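Long-range contacts in DNA polymerase (Bacillus phage phi29, PDB 2PY5), which carries out protein-primed replication of viral DNA by processive strand displacement and proofreads with a 3'-5' exonuclease: residues F[7-12]-F[56-61]; F[102-107]-F[114-119]. The protein carries 2 engineered substitutions. All coordinates share one frame; numbering follows the deposited sequence.

Contact 1. Residues F[7-12]-F[56-61]; sequences KMYSCA and ADLYFH. Engineered in segment 7-12: Ala12 (natural residue Asp). With nucleotides of chain A.
Tyr9 and Cys11 of strand 8-12 meet Leu58, Tyr59 and Phe60 of strand 57-60 in a parallel ladder whose backbone bonds alternate between the strands. Asp57 N donates to Lys7 O almost straight, at 176°, Tyr9 N to Asp57 O, Tyr59 N to Tyr9 O, and Cys11 N to Tyr59 O at 2.8 Å. Past the ladder a water takes over: it donates to Cys11 O and accepts from His61 N at 2.9 Å.

Apolar packing fills the face carrying Tyr9, Cys11, Leu58 and Phe60. Cys11 CB lies over one face of the Phe60 ring, 3.4 Å from CZ in a CH-pi contact, while SG, anti to the carbonyl carbon (chi1 -59°), stands oblique to that ring and reaches Leu58 CB at 4.1 Å. Ala56 CB touches the edge of the Tyr9 ring at CD1, 3.8 Å away, and Leu58 CD2 packs against Tyr9 CB. Helix 44-54 covers this face.

Polar ends find partners beyond the pair: Tyr9 OH binds Glu37 and Asp57 salt-bridges Arg6. The ladder thus sets the register, while bonds to Ser122 OG and Phe128 O fix the His61 ring, its CD2 edge 3.5 Å from OP1 of DT6 of chain A.

Contact 2. Residues F[102-107]-F[114-119]; sequences MIDICL and KIHTVI. With nucleotides of chain C.
The beta hairpin of strands 100-110 and 113-121, part of the mixed sheet of the exonuclease domain, brings Ile103 opposite Ile119 and Ile105 opposite Thr117 as antiparallel hydrogen-bonded pairs. Each pair closes a ring of two backbone bonds: Ile103 N to Ile119 O with Ile119 N to Ile103 O at 2.7 Å, and Ile105 N to Thr117 O at 172° with Thr117 N to Ile105 O. Leu107 N adds a bond to Ile115 O at 2.9 Å.

On the face of Ile103, Ile105, Thr117 and Ile119 the contact is aliphatic. Ile105 CD1 meets Ile119 CD1 at 3.9 Å, the two chains crossing obliquely, and helices 44-54 and 63-76 pack on this side; Thr117 OG1 hydrogen-bonds to Val51 O. Near the turn, Leu107 CB rests on Ile115 CG2 at 3.7 Å, the side chains crossing at about a right angle.

The other face carries Asp104 and Val118. Asp104 CG is anti to the backbone N (chi1 -169°), which carries the carboxylate group toward the partner strand, where OD2 lies 3.3 Å from Val118 CG2. At the end of the pair, Met102 CG presses on Val118 CG1 at 3.5 Å, tighter than usual for two carbons. Beyond that, Met102 SD approaches N1 of the guanine of DG2 of chain C at 3.2 Å, and its CE lies 3.5 Å from O6 of the same base.

Paired backbone bonds thus hold the hairpin together and an aliphatic face seats it on the helices, whereas the thioether of Met102 probably makes a nonpolar contact with the base.

In the fold
Contacts 1 and 2 are two joints of one mixed sheet, their centres about 12 Å apart, and they are stitched together because strands 57-60 and 113-121 are neighbours. Leu58 N lies 2.8 Å from Val118 O and Ala56 O 3.1 Å from Val118 N, both probable hydrogen bonds, while Phe60 CD1 packs on Ile119 CG2. Strand 8-15, the hairpin and strand 57-60 between them therefore form one continuous part of the sheet. Contact 1 points toward the exonuclease site: it contains Ala12, an engineered replacement of an aspartate essential for exonucleolysis, and His61 beside chain A. Contact 2 instead brings Met102 to a base of chain C, near Ile93, which is involved in template-primer binding.

Contact 1. Residues F[7-12]-F[56-61]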
loop_
_atom_site.group_PDB
_atom_site.type_symbol
_atom_site.label_atom_id
_atom_site.label_comp_id
_atom_site.label_asym_id
_atom_site.label_seq_id
_atom_site.Cartn_x
_atom_site.Cartn_y
_atom_site.Cartn_z
ATOM N N LYS F 7 24.068 0.631 16.542
ATOM C CA LYS F 7 22.872 0.396 17.334
ATOM C C LYS F 7 21.641 0.879 16.578
ATOM O O LYS F 7 21.762 1.695 15.653
ATOM C CB LYS F 7 22.975 1.117 18.674
ATOM C CG LYS F 7 23.995 0.510 19.644
ATOM C CD LYS F 7 24.041 1.338 20.927
ATOM C CE LYS F 7 24.225 0.508 22.173
ATOM N NZ LYS F 7 23.965 1.333 23.405
ATOM N N MET F 8 20.478 0.358 16.973
ATOM C CA MET F 8 19.195 0.698 16.366
ATOM C C MET F 8 18.192 1.043 17.449
ATOM O O MET F 8 18.068 0.318 18.450
ATOM C CB MET F 8 18.636 -0.466 15.548
ATOM C CG MET F 8 19.610 -1.067 14.559
ATOM S SD MET F 8 19.012 -2.616 13.838
ATOM C CE MET F 8 18.854 -3.676 15.273
ATOM N N TYR F 9 17.449 2.115 17.214
ATOM C CA TYR F 9 16.465 2.590 18.183
ATOM C C TYR F 9 15.126 2.792 17.546
ATOM O O TYR F 9 15.043 3.294 16.434
ATOM C CB TYR F 9 16.911 3.925 18.793
ATOM C CG TYR F 9 18.133 3.806 19.678
ATOM C CD1 TYR F 9 19.413 3.814 19.134
ATOM C CD2 TYR F 9 18.002 3.663 21.048
ATOM C CE1 TYR F 9 20.530 3.712 19.938
ATOM C CE2 TYR F 9 19.098 3.537 21.854
ATOM C CZ TYR F 9 20.373 3.560 21.308
ATOM O OH TYR F 9 21.478 3.433 22.132
ATOM N N SER F 10 14.091 2.448 18.299
ATOM C CA SER F 10 12.707 2.803 18.025
ATOM C C SER F 10 12.341 4.089 18.758
ATOM O O SER F 10 12.510 4.173 19.973
ATOM C CB SER F 10 11.799 1.684 18.538
ATOM O OG SER F 10 10.449 2.020 18.353
ATOM N N CYS F 11 11.823 5.065 18.010
ATOM C CA CYS F 11 11.563 6.417 18.536
ATOM C C CYS F 11 10.145 6.898 18.281
ATOM O O CYS F 11 9.480 6.442 17.379
ATOM C CB CYS F 11 12.525 7.386 17.861
ATOM S SG CYS F 11 14.276 7.020 18.112
ATOM N N ALA F 12 9.689 7.853 19.088
ATOM C CA ALA F 12 8.391 8.490 18.863
ATOM C C ALA F 12 8.384 9.880 19.465
ATOM O O ALA F 12 9.128 10.163 20.412
ATOM C CB ALA F 12 7.279 7.678 19.488
ATOM N N ALA F 56 23.716 6.179 15.407
ATOM C CA ALA F 56 22.873 5.001 15.305
ATOM C C ALA F 56 21.889 5.082 14.146
ATOM O O ALA F 56 21.801 6.084 13.418
ATOM C CB ALA F 56 22.121 4.760 16.635
ATOM N N ASP F 57 21.136 4.007 13.987
ATOM C CA ASP F 57 20.017 3.968 13.079
ATOM C C ASP F 57 18.735 4.106 13.898
ATOM O O ASP F 57 18.479 3.284 14.781
ATOM C CB ASP F 57 19.987 2.624 12.361
ATOM C CG ASP F 57 21.135 2.439 11.388
ATOM O OD1 ASP F 57 21.893 3.399 11.127
ATOM O OD2 ASP F 57 21.268 1.303 10.864
ATOM N N LEU F 58 17.934 5.126 13.598
ATOM C CA LEU F 58 16.704 5.409 14.339
ATOM C C LEU F 58 15.531 5.139 13.442
ATOM O O LEU F 58 15.616 5.315 12.225
ATOM C CB LEU F 58 16.623 6.869 14.785
ATOM C CG LEU F 58 17.815 7.489 15.496
ATOM C CD1 LEU F 58 17.467 8.908 16.052
ATOM C CD2 LEU F 58 18.413 6.549 16.554
ATOM N N TYR F 59 14.436 4.729 14.058
ATOM C CA TYR F 59 13.190 4.451 13.353
ATOM C C TYR F 59 12.046 5.191 14.003
ATOM O O TYR F 59 11.862 5.086 15.228
ATOM C CB TYR F 59 12.895 2.948 13.411
ATOM C CG TYR F 59 13.839 2.159 12.560
ATOM C CD1 TYR F 59 15.095 1.778 13.034
ATOM C CD2 TYR F 59 13.488 1.827 11.257
ATOM C CE1 TYR F 59 15.971 1.069 12.232
ATOM C CE2 TYR F 59 14.356 1.118 10.451
ATOM C CZ TYR F 59 15.593 0.754 10.933
ATOM O OH TYR F 59 16.463 0.049 10.117
ATOM N N PHE F 60 11.279 5.930 13.202
ATOM C CA PHE F 60 10.004 6.494 13.637
ATOM C C PHE F 60 8.933 5.831 12.805
ATOM O O PHE F 60 9.154 5.537 11.602
ATOM C CB PHE F 60 9.927 8.014 13.412
ATOM C CG PHE F 60 10.725 8.826 14.405
ATOM C CD1 PHE F 60 12.095 8.996 14.252
ATOM C CD2 PHE F 60 10.092 9.442 15.469
ATOM C CE1 PHE F 60 12.810 9.754 15.141
ATOM C CE2 PHE F 60 10.827 10.203 16.371
ATOM C CZ PHE F 60 12.180 10.360 16.194
ATOM N N HIS F 61 7.769 5.618 13.407
ATOM C CA HIS F 61 6.624 5.075 12.658
ATOM C C HIS F 61 5.874 6.213 11.976
ATOM O O HIS F 61 5.307 7.092 12.632
ATOM C CB HIS F 61 5.686 4.269 13.540
ATOM C CG HIS F 61 4.993 3.168 12.802
ATOM N ND1 HIS F 61 5.679 2.144 12.198
ATOM C CD2 HIS F 61 3.682 2.958 12.530
ATOM C CE1 HIS F 61 4.822 1.327 11.613
ATOM N NE2 HIS F 61 3.603 1.803 11.790
ATOM P P DT A 6 -0.192 5.078 13.071
ATOM O OP1 DT A 6 0.664 4.196 13.856
ATOM O OP2 DT A 6 -1.640 5.140 13.302
ATOM O "O5'" DT A 6 0.281 6.597 13.300
ATOM C "C5'" DT A 6 1.658 6.909 13.438
ATOM C "C4'" DT A 6 1.775 8.415 13.476
ATOM O "O4'" DT A 6 1.313 8.995 12.245
ATOM C "C3'" DT A 6 0.910 9.056 14.555
ATOM O "O3'" DT A 6 1.554 9.022 15.827
ATOM C "C2'" DT A 6 0.711 10.462 14.005
ATOM C "C1'" DT A 6 0.802 10.292 12.493
ATOM N N1 DT A 6 -0.509 10.378 11.784
ATOM C C2 DT A 6 -0.574 11.128 10.637
ATOM O O2 DT A 6 0.373 11.727 10.167
ATOM N N3 DT A 6 -1.817 11.155 10.056
ATOM C C4 DT A 6 -2.961 10.505 10.491
ATOM O O4 DT A 6 -4.022 10.594 9.878
ATOM C C5 DT A 6 -2.810 9.710 11.683
ATOM C C7 DT A 6 -3.971 8.963 12.248
ATOM C C6 DT A 6 -1.599 9.684 12.273
HETATM O O HOH W 1 7.178 6.894 15.926
#

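Contact 2. Residues F[102-107]-F[114-119]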
loop_
_atom_site.group_PDB
_atom_site.type_symbol
_atom_site.label_atom_id
_atom_site.label_comp_id
_atom_site.label_asym_id
_atom_site.label_seq_id
_atom_site.Cartn_x
_atom_site.Cartn_y
_atom_site.Cartn_z
ATOM N N MET F 102 14.086 8.406 4.525
ATOM C CA MET F 102 15.359 8.593 5.231
ATOM C C MET F 102 15.641 10.057 5.488
ATOM O O MET F 102 15.407 10.906 4.629
ATOM C CB MET F 102 16.526 7.982 4.418
ATOM C CG MET F 102 17.885 8.024 5.146
ATOM S SD MET F 102 19.259 7.636 4.072
ATOM C CE MET F 102 19.348 9.158 3.144
ATOM N N ILE F 103 16.189 10.319 6.673
ATOM C CA ILE F 103 16.906 11.557 6.994
ATOM C C ILE F 103 18.268 11.120 7.537
ATOM O O ILE F 103 18.317 10.387 8.510
ATOM C CB ILE F 103 16.205 12.384 8.075
ATOM C CG1 ILE F 103 14.758 12.691 7.702
ATOM C CG2 ILE F 103 16.982 13.706 8.326
ATOM C CD1 ILE F 103 13.922 13.252 8.874
ATOM N N ASP F 104 19.348 11.551 6.897
ATOM C CA ASP F 104 20.718 11.151 7.281
ATOM C C ASP F 104 21.448 12.409 7.721
ATOM O O ASP F 104 21.716 13.293 6.908
ATOM C CB ASP F 104 21.400 10.505 6.097
ATOM C CG ASP F 104 22.718 9.828 6.443
ATOM O OD1 ASP F 104 23.341 9.256 5.522
ATOM O OD2 ASP F 104 23.117 9.878 7.620
ATOM N N ILE F 105 21.762 12.493 9.017
ATOM C CA ILE F 105 22.337 13.691 9.589
ATOM C C ILE F 105 23.831 13.482 9.748
ATOM O O ILE F 105 24.264 12.580 10.485
ATOM C CB ILE F 105 21.700 13.993 10.966
ATOM C CG1 ILE F 105 20.175 14.149 10.848
ATOM C CG2 ILE F 105 22.343 15.249 11.610
ATOM C CD1 ILE F 105 19.458 14.034 12.165
ATOM N N CYS F 106 24.611 14.296 9.049
ATOM C CA CYS F 106 26.071 14.141 8.984
ATOM C C CYS F 106 26.751 15.132 9.906
ATOM O O CYS F 106 26.602 16.333 9.726
ATOM C CB CYS F 106 26.559 14.439 7.577
ATOM S SG CYS F 106 28.328 14.295 7.385
ATOM N N LEU F 107 27.538 14.644 10.854
ATOM C CA LEU F 107 28.331 15.520 11.713
ATOM C C LEU F 107 29.708 15.815 11.124
ATOM O O LEU F 107 30.279 16.889 11.360
ATOM C CB LEU F 107 28.452 14.916 13.111
ATOM C CG LEU F 107 27.204 14.979 14.000
ATOM C CD1 LEU F 107 26.789 16.432 14.214
ATOM C CD2 LEU F 107 26.040 14.136 13.457
ATOM N N LYS F 114 33.308 8.031 10.071
ATOM C CA LYS F 114 32.232 8.874 9.549
ATOM C C LYS F 114 31.139 8.984 10.613
ATOM O O LYS F 114 30.549 7.980 10.988
ATOM C CB LYS F 114 31.673 8.233 8.274
ATOM C CG LYS F 114 30.319 8.681 7.845
ATOM C CD LYS F 114 30.301 10.096 7.372
ATOM C CE LYS F 114 28.934 10.382 6.720
ATOM N NZ LYS F 114 28.608 11.830 6.656
ATOM N N ILE F 115 30.867 10.202 11.084
ATOM C CA ILE F 115 29.944 10.403 12.194
ATOM C C ILE F 115 28.588 10.837 11.655
ATOM O O ILE F 115 28.453 11.933 11.109
ATOM C CB ILE F 115 30.446 11.497 13.174
ATOM C CG1 ILE F 115 31.902 11.283 13.574
ATOM C CG2 ILE F 115 29.500 11.582 14.402
ATOM C CD1 ILE F 115 32.197 9.908 14.139
ATOM N N HIS F 116 27.589 9.981 11.817
ATOM C CA HIS F 116 26.247 10.312 11.384
ATOM C C HIS F 116 25.193 9.481 12.077
ATOM O O HIS F 116 25.487 8.419 12.592
ATOM C CB HIS F 116 26.126 10.182 9.853
ATOM C CG HIS F 116 26.050 8.771 9.326
ATOM N ND1 HIS F 116 27.031 7.822 9.528
ATOM C CD2 HIS F 116 25.125 8.183 8.530
ATOM C CE1 HIS F 116 26.690 6.701 8.910
ATOM N NE2 HIS F 116 25.543 6.897 8.295
ATOM N N THR F 117 23.961 9.983 12.060
ATOM C CA THR F 117 22.812 9.257 12.541
ATOM C C THR F 117 21.808 9.231 11.424
ATOM O O THR F 117 21.499 10.285 10.837
ATOM C CB THR F 117 22.225 9.893 13.810
ATOM O OG1 THR F 117 23.174 9.743 14.877
ATOM C CG2 THR F 117 20.861 9.237 14.203
ATOM N N VAL F 118 21.317 8.036 11.108
ATOM C CA VAL F 118 20.330 7.841 10.023
ATOM C C VAL F 118 18.983 7.550 10.642
ATOM O O VAL F 118 18.889 6.804 11.610
ATOM C CB VAL F 118 20.715 6.735 9.016
ATOM C CG1 VAL F 118 19.797 6.820 7.770
ATOM C CG2 VAL F 118 22.181 6.856 8.595
ATOM N N ILE F 119 17.948 8.198 10.114
ATOM C CA ILE F 119 16.609 8.041 10.595
ATOM C C ILE F 119 15.749 7.476 9.470
ATOM O O ILE F 119 15.652 8.074 8.385
ATOM C CB ILE F 119 16.029 9.394 11.062
ATOM C CG1 ILE F 119 17.030 10.101 11.991
ATOM C CG2 ILE F 119 14.711 9.172 11.812
ATOM C CD1 ILE F 119 16.562 11.447 12.545
ATOM P P DG C 2 20.669 2.378 -5.977
ATOM O OP1 DG C 2 20.861 0.996 -6.474
ATOM O OP2 DG C 2 20.075 3.400 -6.871
ATOM O "O5'" DG C 2 19.844 2.336 -4.593
ATOM C "C5'" DG C 2 20.315 1.432 -3.596
ATOM C "C4'" DG C 2 19.590 1.499 -2.264
ATOM O "O4'" DG C 2 20.150 2.549 -1.455
ATOM C "C3'" DG C 2 18.099 1.780 -2.265
ATOM O "O3'" DG C 2 17.554 0.927 -1.296
ATOM C "C2'" DG C 2 17.945 3.231 -1.830
ATOM C "C1'" DG C 2 19.112 3.313 -0.868
ATOM N N9 DG C 2 19.735 4.608 -0.693
ATOM C C8 DG C 2 19.879 5.612 -1.616
ATOM N N7 DG C 2 20.528 6.641 -1.153
ATOM C C5 DG C 2 20.839 6.273 0.156
ATOM C C6 DG C 2 21.527 6.983 1.159
ATOM O O6 DG C 2 22.022 8.112 1.067
ATOM N N1 DG C 2 21.632 6.249 2.343
ATOM C C2 DG C 2 21.120 4.985 2.541
ATOM N N2 DG C 2 21.307 4.430 3.753
ATOM N N3 DG C 2 20.463 4.311 1.599
ATOM C C4 DG C 2 20.367 5.019 0.448
#